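Local coordinates for guanine nucleotide exchange protein (Legionella pneumophila, PDB 1XSZ), which probably acts as a guanine nucleotide exchange factor for ADP-ribosylation factors, pairing a Sec7 domain with a second domain that caps the active site, at residues 13-16 / 17-21; 24-27 / 28-32; 68-71 / 72-76; 134-137 / 138-142. All coordinates share one frame; numbering follows the deposited sequence. Where two conformers were deposited one is given.

Contact 1. Residues 13-16 / 17-21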
loop_
_atom_site.group_PDB
_atom_site.type_symbol
_atom_site.label_atom_id
_atom_site.label_comp_id
_atom_site.label_asym_id
_atom_site.label_seq_id
_atom_site.Cartn_x
_atom_site.Cartn_y
_atom_site.Cartn_z
ATOM N N GLU A 13 18.986 18.941 -8.659
ATOM C CA GLU A 13 18.633 18.230 -9.880
ATOM C C GLU A 13 17.907 16.929 -9.548
ATOM O O GLU A 13 16.986 16.521 -10.255
ATOM C CB GLU A 13 19.887 17.930 -10.709
ATOM C CG GLU A 13 19.602 17.168 -11.993
ATOM C CD GLU A 13 20.841 16.959 -12.843
ATOM O OE1 GLU A 13 21.852 16.451 -12.312
ATOM O OE2 GLU A 13 20.801 17.297 -14.044
ATOM N N ILE A 14 18.321 16.278 -8.464
ATOM C CA ILE A 14 17.693 15.027 -8.052
ATOM C C ILE A 14 16.269 15.286 -7.568
ATOM O O ILE A 14 15.334 14.588 -7.961
ATOM C CB ILE A 14 18.501 14.340 -6.932
ATOM C CG1 ILE A 14 19.901 13.991 -7.449
ATOM C CG2 ILE A 14 17.780 13.077 -6.464
ATOM C CD1 ILE A 14 20.846 13.473 -6.381
ATOM N N ILE A 15 16.109 16.293 -6.717
ATOM C CA ILE A 15 14.797 16.644 -6.192
ATOM C C ILE A 15 13.829 16.988 -7.323
ATOM O O ILE A 15 12.717 16.459 -7.382
ATOM C CB ILE A 15 14.898 17.840 -5.217
ATOM C CG1 ILE A 15 15.598 17.391 -3.933
ATOM C CG2 ILE A 15 13.515 18.388 -4.905
ATOM C CD1 ILE A 15 15.980 18.530 -3.012
ATOM N N GLU A 16 14.258 17.867 -8.222
ATOM C CA GLU A 16 13.423 18.272 -9.345
ATOM C C GLU A 16 13.006 17.072 -10.191
ATOM O O GLU A 16 11.841 16.940 -10.568
ATOM C CB GLU A 16 14.171 19.281 -10.219
ATOM C CG GLU A 16 13.439 19.662 -11.495
ATOM C CD GLU A 16 14.211 20.663 -12.330
ATOM O OE1 GLU A 16 15.390 20.392 -12.646
ATOM O OE2 GLU A 16 13.639 21.717 -12.674
ATOM N N ALA A 17 13.959 16.193 -10.481
ATOM C CA ALA A 17 13.672 15.015 -11.287
ATOM C C ALA A 17 12.722 14.063 -10.570
ATOM O O ALA A 17 11.771 13.554 -11.167
ATOM C CB ALA A 17 14.966 14.295 -11.635
ATOM N N PHE A 18 12.978 13.827 -9.285
ATOM C CA PHE A 18 12.150 12.915 -8.501
ATOM C C PHE A 18 10.691 13.348 -8.420
ATOM O O PHE A 18 9.786 12.556 -8.682
ATOM C CB PHE A 18 12.696 12.778 -7.077
ATOM C CG PHE A 18 11.948 11.775 -6.242
ATOM C CD1 PHE A 18 12.272 10.422 -6.296
ATOM C CD2 PHE A 18 10.885 12.177 -5.436
ATOM C CE1 PHE A 18 11.550 9.484 -5.567
ATOM C CE2 PHE A 18 10.154 11.244 -4.703
ATOM C CZ PHE A 18 10.486 9.897 -4.768
ATOM N N ASN A 19 10.457 14.602 -8.052
ATOM C CA ASN A 19 9.087 15.077 -7.922
ATOM C C ASN A 19 8.301 15.039 -9.229
ATOM O O ASN A 19 7.098 14.769 -9.225
ATOM C CB ASN A 19 9.065 16.482 -7.315
ATOM C CG ASN A 19 9.563 16.497 -5.878
ATOM O OD1 ASN A 19 9.567 15.467 -5.202
ATOM N ND2 ASN A 19 9.969 17.665 -5.399
ATOM N N ALA A 20 8.973 15.290 -10.348
ATOM C CA ALA A 20 8.304 15.260 -11.646
ATOM C C ALA A 20 8.003 13.816 -12.040
ATOM O O ALA A 20 6.914 13.502 -12.522
ATOM C CB ALA A 20 9.179 15.922 -12.699
ATOM N N LYS A 21 8.982 12.941 -11.837
ATOM C CA LYS A 21 8.836 11.523 -12.140
ATOM C C LYS A 21 9.826 10.779 -11.257
ATOM O O LYS A 21 11.021 10.724 -11.549
ATOM C CB LYS A 21 9.137 11.243 -13.614
ATOM C CG LYS A 21 8.875 9.796 -14.013
ATOM C CD LYS A 21 9.178 9.554 -15.482
ATOM C CE LYS A 21 8.932 8.102 -15.863
ATOM N NZ LYS A 21 7.514 7.695 -15.646
#
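Ile15 and Asn19, one helical turn apart, make the main side-chain contact of this turn. Their side chains run side by side in the same direction, and Ile15 CG2 lies 3.7 Å from Asn19 ND2. With chi1 at -70° Ile15 CG1 lies beside the backbone N, which leaves CG2 opposite that N, where it meets the Asn19 amide. The backbone beneath is regular: Ala17 N donates to Glu13 O over 3.1 Å and Phe18 N to Ile14 O over 2.8 Å, and Asn19 N reaches Ile15 O at 3.0 Å with an almost straight N-H...O angle of 177°.

The other flank is looser. Glu16 extends its carboxylate into an exposed position, and the bond from Ala20 N to Glu16 O, at 3.3 Å, is weak. At Lys21 the chain leaves helical geometry, although Lys21 N still bonds to Ala17 O. Both ends of the Asn19 amide are held: OD1 accepts from Asp56 N and ND2 donates to Asn54 O, which ties the C-terminal end of helix 11-20 to the loop between helices 40-50 and 57-64.

Within the Sec7 domain, helix 11-20 lays Ile14 against Ile29 and Ile32 of helix 22-35 and against Phe47 of helix 40-50, while Phe18 reaches Ala59 and Val60 of helix 57-64.

Contact 2. Residues 24-27 / 28-32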
loop_
_atom_site.group_PDB
_atom_site.type_symbol
_atom_site.label_atom_id
_atom_site.label_comp_id
_atom_site.label_asym_id
_atom_site.label_seq_id
_atom_site.Cartn_x
_atom_site.Cartn_y
_atom_site.Cartn_z
ATOM N N ASN A 24 12.878 8.879 -12.525
ATOM C CA ASN A 24 14.009 9.643 -13.037
ATOM C C ASN A 24 14.917 10.113 -11.910
ATOM O O ASN A 24 16.136 10.165 -12.071
ATOM C CB ASN A 24 13.535 10.842 -13.861
ATOM C CG ASN A 24 12.908 10.429 -15.175
ATOM O OD1 ASN A 24 13.276 9.409 -15.756
ATOM N ND2 ASN A 24 11.965 11.229 -15.660
ATOM N N GLY A 25 14.323 10.454 -10.769
ATOM C CA GLY A 25 15.114 10.892 -9.632
ATOM C C GLY A 25 15.934 9.734 -9.086
ATOM O O GLY A 25 17.120 9.883 -8.773
ATOM N N ILE A 26 15.299 8.573 -8.973
ATOM C CA ILE A 26 15.970 7.377 -8.479
ATOM C C ILE A 26 17.120 7.018 -9.418
ATOM O O ILE A 26 18.229 6.722 -8.970
ATOM C CB ILE A 26 14.981 6.185 -8.387
ATOM C CG1 ILE A 26 13.919 6.472 -7.320
ATOM C CG2 ILE A 26 15.731 4.893 -8.082
ATOM C CD1 ILE A 26 14.470 6.604 -5.907
ATOM N N ASN A 27 16.858 7.054 -10.720
ATOM C CA ASN A 27 17.888 6.733 -11.701
ATOM C C ASN A 27 19.079 7.679 -11.608
ATOM O O ASN A 27 20.225 7.256 -11.769
ATOM C CB ASN A 27 17.304 6.756 -13.116
ATOM C CG ASN A 27 16.458 5.530 -13.414
ATOM O OD1 ASN A 27 15.791 5.456 -14.445
ATOM N ND2 ASN A 27 16.490 4.557 -12.512
ATOM N N LYS A 28 18.816 8.957 -11.355
ATOM C CA LYS A 28 19.894 9.930 -11.238
ATOM C C LYS A 28 20.786 9.595 -10.047
ATOM O O LYS A 28 22.012 9.656 -10.144
ATOM C CB LYS A 28 19.329 11.344 -11.087
ATOM C CG LYS A 28 18.764 11.919 -12.375
ATOM C CD LYS A 28 18.345 13.369 -12.195
ATOM C CE LYS A 28 17.935 13.993 -13.519
ATOM N NZ LYS A 28 16.809 13.261 -14.160
ATOM N N ILE A 29 20.170 9.238 -8.926
ATOM C CA ILE A 29 20.930 8.884 -7.733
ATOM C C ILE A 29 21.788 7.662 -8.040
ATOM O O ILE A 29 22.970 7.621 -7.700
ATOM C CB ILE A 29 20.004 8.549 -6.541
ATOM C CG1 ILE A 29 19.290 9.816 -6.067
ATOM C CG2 ILE A 29 20.821 7.938 -5.399
ATOM C CD1 ILE A 29 18.230 9.561 -5.008
ATOM N N LYS A 30 21.190 6.671 -8.694
ATOM C CA LYS A 30 21.903 5.449 -9.044
ATOM C C LYS A 30 23.070 5.722 -9.989
ATOM O O LYS A 30 24.118 5.092 -9.879
ATOM C CB LYS A 30 20.939 4.435 -9.670
ATOM C CG LYS A 30 19.857 3.954 -8.710
ATOM C CD LYS A 30 18.852 3.027 -9.379
ATOM C CE LYS A 30 19.492 1.730 -9.838
ATOM N NZ LYS A 30 18.474 0.794 -10.388
ATOM N N GLU A 31 22.895 6.666 -10.907
ATOM C CA GLU A 31 23.962 6.997 -11.847
ATOM C C GLU A 31 25.145 7.625 -11.118
ATOM O O GLU A 31 26.299 7.312 -11.408
ATOM C CB GLU A 31 23.447 7.950 -12.928
ATOM C CG GLU A 31 22.414 7.322 -13.850
ATOM C CD GLU A 31 22.013 8.238 -14.989
ATOM O OE1 GLU A 31 21.497 9.342 -14.714
ATOM O OE2 GLU A 31 22.216 7.852 -16.159
ATOM N N ILE A 32 24.854 8.509 -10.170
ATOM C CA ILE A 32 25.900 9.164 -9.398
ATOM C C ILE A 32 26.628 8.139 -8.536
ATOM O O ILE A 32 27.853 8.169 -8.427
ATOM C CB ILE A 32 25.315 10.267 -8.492
ATOM C CG1 ILE A 32 24.726 11.383 -9.358
ATOM C CG2 ILE A 32 26.395 10.817 -7.563
ATOM C CD1 ILE A 32 24.032 12.473 -8.570
HETATM O O HOH W 1 17.365 10.056 -14.760
#
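Ile26 and Lys30 pack one turn apart on helix 22-35, part of the helical bundle of the Sec7 domain. Their side chains cross obliquely, with Ile26 CG2 3.9 Å from Lys30 CD. The lysine passes close over the backbone, its CG 3.2 Å from Ile26 O; chi1 (-64°) and the extended chi2 (176°) put CD beside the isoleucine branch, and a bend at chi3 then turns CE and NZ off that line. Under this pair Lys30 N donates to Ile26 O over 3.0 Å, the donor lying in the carbonyl plane; the bond from Glu31 N to Asn27 O is of similar length, 2.9 Å, but its donor is tilted 23° from the Asn27 carbonyl plane.

Lys28 takes another course. Its CG packs 3.2 Å from Asn24 O, the same oxygen that accepts the Lys28 backbone N-H. A water also donates to Asn24 O, over 3.0 Å, and weakly accepts from Lys28 NZ; two conformers were deposited for Lys28, which makes this water bridge tentative. Glu31 likewise brings CG to 3.0 Å from Asn27 O.

Ile26 and Ile29 turn to helix 40-50, where both touch Ile44, and Gly25 is buried on the side of helix 11-20. The ammonium of Lys30 forms a salt bridge with Glu70 of helix 69-80. Its methylenes are therefore used as apolar surface over Ile26 and its charge as a tie between helices, and the double fixing at the aliphatic stem and the charged end would restrict how far this long chain can swing.

Contact 3. Residues 68-71 / 72-76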
loop_
_atom_site.group_PDB
_atom_site.type_symbol
_atom_site.label_atom_id
_atom_site.label_comp_id
_atom_site.label_asym_id
_atom_site.label_seq_id
_atom_site.Cartn_x
_atom_site.Cartn_y
_atom_site.Cartn_z
ATOM N N GLU A 68 9.089 -4.621 -5.381
ATOM C CA GLU A 68 10.332 -4.895 -6.101
ATOM C C GLU A 68 11.543 -5.036 -5.175
ATOM O O GLU A 68 11.629 -4.378 -4.136
ATOM C CB GLU A 68 10.594 -3.809 -7.148
ATOM C CG GLU A 68 9.620 -3.807 -8.329
ATOM C CD GLU A 68 8.203 -3.425 -7.938
ATOM O OE1 GLU A 68 8.045 -2.517 -7.094
ATOM O OE2 GLU A 68 7.248 -4.017 -8.488
ATOM N N ALA A 69 12.477 -5.902 -5.562
ATOM C CA ALA A 69 13.680 -6.168 -4.778
ATOM C C ALA A 69 14.449 -4.913 -4.375
ATOM O O ALA A 69 14.812 -4.750 -3.215
ATOM C CB ALA A 69 14.600 -7.117 -5.548
ATOM N N GLU A 70 14.704 -4.031 -5.333
ATOM C CA GLU A 70 15.430 -2.797 -5.051
ATOM C C GLU A 70 14.724 -1.986 -3.971
ATOM O O GLU A 70 15.333 -1.563 -2.989
ATOM C CB GLU A 70 15.548 -1.957 -6.320
ATOM C CG GLU A 70 16.152 -0.575 -6.105
ATOM C CD GLU A 70 16.191 0.236 -7.385
ATOM O OE1 GLU A 70 16.903 -0.172 -8.325
ATOM O OE2 GLU A 70 15.506 1.278 -7.457
ATOM N N ASN A 71 13.428 -1.770 -4.164
ATOM C CA ASN A 71 12.625 -1.009 -3.221
ATOM C C ASN A 71 12.688 -1.587 -1.817
ATOM O O ASN A 71 12.792 -0.844 -0.839
ATOM C CB ASN A 71 11.169 -0.974 -3.685
ATOM C CG ASN A 71 11.022 -0.426 -5.084
ATOM O OD1 ASN A 71 11.538 -1.003 -6.047
ATOM N ND2 ASN A 71 10.324 0.695 -5.212
ATOM N N GLN A 72 12.611 -2.910 -1.711
ATOM C CA GLN A 72 12.652 -3.542 -0.403
ATOM C C GLN A 72 14.006 -3.349 0.270
ATOM O O GLN A 72 14.078 -3.190 1.488
ATOM C CB GLN A 72 12.276 -5.025 -0.517
ATOM C CG GLN A 72 10.857 -5.214 -1.057
ATOM C CD GLN A 72 10.189 -6.481 -0.566
ATOM O OE1 GLN A 72 10.095 -6.719 0.639
ATOM N NE2 GLN A 72 9.705 -7.296 -1.498
ATOM N N GLN A 73 15.078 -3.338 -0.517
ATOM C CA GLN A 73 16.401 -3.119 0.053
ATOM C C GLN A 73 16.504 -1.679 0.544
ATOM O O GLN A 73 17.081 -1.411 1.598
ATOM C CB GLN A 73 17.493 -3.385 -0.986
ATOM C CG GLN A 73 17.658 -4.852 -1.347
ATOM C CD GLN A 73 18.780 -5.080 -2.340
ATOM O OE1 GLN A 73 18.736 -4.590 -3.469
ATOM N NE2 GLN A 73 19.797 -5.825 -1.923
ATOM N N VAL A 74 15.943 -0.745 -0.220
ATOM C CA VAL A 74 15.988 0.651 0.182
ATOM C C VAL A 74 15.182 0.858 1.463
ATOM O O VAL A 74 15.594 1.609 2.346
ATOM C CB VAL A 74 15.455 1.580 -0.940
ATOM C CG1 VAL A 74 15.363 3.012 -0.433
ATOM C CG2 VAL A 74 16.396 1.519 -2.147
ATOM N N LEU A 75 14.034 0.195 1.566
ATOM C CA LEU A 75 13.217 0.322 2.766
ATOM C C LEU A 75 13.974 -0.200 3.987
ATOM O O LEU A 75 13.925 0.403 5.057
ATOM C CB LEU A 75 11.895 -0.441 2.608
ATOM C CG LEU A 75 11.023 -0.495 3.873
ATOM C CD1 LEU A 75 10.716 0.913 4.355
ATOM C CD2 LEU A 75 9.736 -1.256 3.591
ATOM N N LYS A 76 14.667 -1.324 3.832
ATOM C CA LYS A 76 15.410 -1.881 4.952
ATOM C C LYS A 76 16.447 -0.869 5.433
ATOM O O LYS A 76 16.619 -0.670 6.634
ATOM C CB LYS A 76 16.093 -3.191 4.547
ATOM C CG LYS A 76 16.584 -4.004 5.737
ATOM C CD LYS A 76 17.130 -5.358 5.318
ATOM C CE LYS A 76 17.500 -6.190 6.534
ATOM N NZ LYS A 76 18.429 -5.458 7.438
#
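Two first torsions bring Glu70 and Val74 together: Glu70 places CG opposite its backbone N (chi1 173°), beside its own carbonyl carbon, and Val74 turns CG2 to the side of its backbone N, toward the preceding turn. The result is a light touch, with Glu70 CG 4.5 Å from Val74 CG2. The valine branch comes closer to the backbone, CG2 lying 3.4 Å from Glu70 O, the oxygen that also accepts the Val74 N-H over 3.0 Å at an N-H...O angle of 157°.

Gln72 and Gln73 lean on carbonyls in the same way. Gln72 CG is 3.3 Å from Glu68 O and Gln73 CG 3.4 Å from Ala69 O. Glu68 is the N-cap residue, and its carbonyl opens the bonded series of helix 69-80 by taking Gln72 N at 3.0 Å. Gln72 NE2 donates to Pro67 O, just ahead of the helix, and Gln73 OE1 takes a weak hydrogen bond from Asn41 ND2. Leu75 N closes on Asn71 O at 2.9 Å.

Val74 packs against Ile44 and Ala45 of helix 40-50 and against Tyr63 of helix 57-64, while Leu75 turns to Leu112 of helix 106-123. Asn71 ND2 donates to Tyr63 O.

The carboxylate of Glu70 is gripped at both oxygens, OE2 by the hydroxyl of Tyr63 and OE1 by Lys30. In the first turn of a helix, whose dipole would add to the effect, such a group is probably held as a carboxylate, with its rotation restricted by partners on two different helices.

Contact 4. Residues 134-137 / 138-142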
loop_
_atom_site.group_PDB
_atom_site.type_symbol
_atom_site.label_atom_id
_atom_site.label_comp_id
_atom_site.label_asym_id
_atom_site.label_seq_id
_atom_site.Cartn_x
_atom_site.Cartn_y
_atom_site.Cartn_z
ATOM N N ALA A 134 7.318 -9.412 16.827
ATOM C CA ALA A 134 7.234 -7.960 16.779
ATOM C C ALA A 134 6.165 -7.544 15.773
ATOM O O ALA A 134 5.439 -6.579 16.002
ATOM C CB ALA A 134 8.585 -7.362 16.395
ATOM N N TYR A 135 6.073 -8.283 14.672
ATOM C CA TYR A 135 5.083 -8.000 13.633
ATOM C C TYR A 135 3.677 -8.207 14.199
ATOM O O TYR A 135 2.785 -7.376 14.001
ATOM C CB TYR A 135 5.317 -8.919 12.427
ATOM C CG TYR A 135 4.249 -8.842 11.355
ATOM C CD1 TYR A 135 4.053 -7.678 10.611
ATOM C CD2 TYR A 135 3.442 -9.943 11.081
ATOM C CE1 TYR A 135 3.075 -7.620 9.614
ATOM C CE2 TYR A 135 2.466 -9.899 10.093
ATOM C CZ TYR A 135 2.289 -8.736 9.361
ATOM O OH TYR A 135 1.331 -8.707 8.374
ATOM N N LEU A 136 3.468 -9.317 14.898
ATOM C CA LEU A 136 2.167 -9.584 15.500
ATOM C C LEU A 136 1.796 -8.440 16.448
ATOM O O LEU A 136 0.678 -7.924 16.409
ATOM C CB LEU A 136 2.189 -10.909 16.275
ATOM C CG LEU A 136 0.942 -11.191 17.123
ATOM C CD1 LEU A 136 -0.272 -11.355 16.223
ATOM C CD2 LEU A 136 1.159 -12.445 17.959
ATOM N N LEU A 137 2.736 -8.045 17.298
ATOM C CA LEU A 137 2.490 -6.967 18.247
ATOM C C LEU A 137 2.158 -5.670 17.512
ATOM O O LEU A 137 1.252 -4.938 17.910
ATOM C CB LEU A 137 3.722 -6.753 19.126
ATOM C CG LEU A 137 3.481 -6.187 20.523
ATOM C CD1 LEU A 137 2.655 -7.166 21.354
ATOM C CD2 LEU A 137 4.823 -5.940 21.183
ATOM N N ALA A 138 2.895 -5.396 16.439
ATOM C CA ALA A 138 2.676 -4.188 15.659
ATOM C C ALA A 138 1.290 -4.120 15.033
ATOM O O ALA A 138 0.589 -3.121 15.212
ATOM C CB ALA A 138 3.749 -4.048 14.583
ATOM N N PHE A 139 0.875 -5.164 14.314
ATOM C CA PHE A 139 -0.437 -5.069 13.697
ATOM C C PHE A 139 -1.569 -5.184 14.712
ATOM O O PHE A 139 -2.633 -4.600 14.517
ATOM C CB PHE A 139 -0.568 -6.013 12.468
ATOM C CG PHE A 139 -0.818 -7.465 12.778
ATOM C CD1 PHE A 139 -2.044 -7.887 13.277
ATOM C CD2 PHE A 139 0.139 -8.428 12.449
ATOM C CE1 PHE A 139 -2.325 -9.248 13.435
ATOM C CE2 PHE A 139 -0.133 -9.792 12.605
ATOM C CZ PHE A 139 -1.369 -10.198 13.097
ATOM N N GLN A 140 -1.343 -5.881 15.823
ATOM C CA GLN A 140 -2.369 -5.960 16.855
ATOM C C GLN A 140 -2.524 -4.560 17.471
ATOM O O GLN A 140 -3.637 -4.119 17.745
ATOM C CB GLN A 140 -1.980 -6.974 17.942
ATOM C CG GLN A 140 -2.082 -8.436 17.526
ATOM C CD GLN A 140 -3.514 -8.908 17.351
ATOM O OE1 GLN A 140 -4.422 -8.437 18.029
ATOM N NE2 GLN A 140 -3.714 -9.864 16.455
ATOM N N THR A 141 -1.412 -3.852 17.670
ATOM C CA THR A 141 -1.468 -2.509 18.240
ATOM C C THR A 141 -2.157 -1.543 17.277
ATOM O O THR A 141 -2.910 -0.671 17.702
ATOM C CB THR A 141 -0.057 -2.000 18.597
ATOM O OG1 THR A 141 0.553 -2.921 19.513
ATOM C CG2 THR A 141 -0.131 -0.629 19.261
ATOM N N ILE A 142 -1.905 -1.704 15.981
ATOM C CA ILE A 142 -2.562 -0.860 14.989
ATOM C C ILE A 142 -4.076 -1.124 15.029
ATOM O O ILE A 142 -4.872 -0.188 14.987
ATOM C CB ILE A 142 -1.976 -1.116 13.584
ATOM C CG1 ILE A 142 -0.559 -0.530 13.530
ATOM C CG2 ILE A 142 -2.861 -0.487 12.503
ATOM C CD1 ILE A 142 0.240 -0.950 12.321
#
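Successive backbone bonds carry helix 131-149 from Ala134-Leu137 into Ala138-Ile142: Ala138 N to Ala134 O at 2.8 Å, then Phe139 N to Tyr135 O at 2.9 Å, the latter nearly along the C=O axis. Leu137 O takes two donors, Thr141 N and Thr141 OG1, which arrive from opposite faces of its carbonyl plane; the hydroxyl bond is the shorter, at 2.7 Å. Because the Thr141 torsion (chi1 -58°) sets OG1 beside its own backbone N, this buried hydroxyl is satisfied within the helix.

On another flank Phe139 presents its edge to the face of Tyr135. This T-shaped pair has ring centroids 5.1 Å apart and planes at 67°, and Phe139 CD2 stands over the tyrosine ring toward its rim. Phe139 reaches the position through a first torsion that wedges CG between backbone N and carbonyl carbon (chi1 79°), folding the ring back over the preceding turn; its face thereby covers Leu136 O. The two rings stand where the Sec7 domain meets the capping domain: Phe139 stacks on Trp253, and the hydroxyl of Tyr135 is hydrogen-bonded to Asp110 of helix 106-123, to Trp253 NE1 and to Lys251 NZ.

Leu136 CD1 fills the notch between two side chains, 3.5 Å from Phe139 CZ and 3.7 Å from Gln140 CG. Gln140, bent at its second torsion, runs alongside this leucine and brings CG to 3.0 Å from Leu136 O, and Leu136 and Gln140 both touch Leu168. In the conformer given, Leu137 touches Phe181, Leu182 and Leu185 of helix 179-191.

How the contacts relate
From the N terminus the four contacts follow in series; each closes only a turn of its own helix, and none encloses or crosses another. Contacts 1 and 2 lie on consecutive helices with centres 10 Å apart and touch directly, Ala17 CB meeting Gly25 CA at 4.0 Å. Contact 2 joins contact 3 by charge, Lys30 NZ standing 2.8 Å from Glu70 OE1, so helices 11-20, 22-35 and 69-80 form a connected chain of contacts. Contact 4 lies apart, its nearest atoms about 11 Å from those of contact 3, and on the opposite side of the chain's centre from contact 1. All four belong to the Sec7 domain, but contact 4 also faces the capping domain.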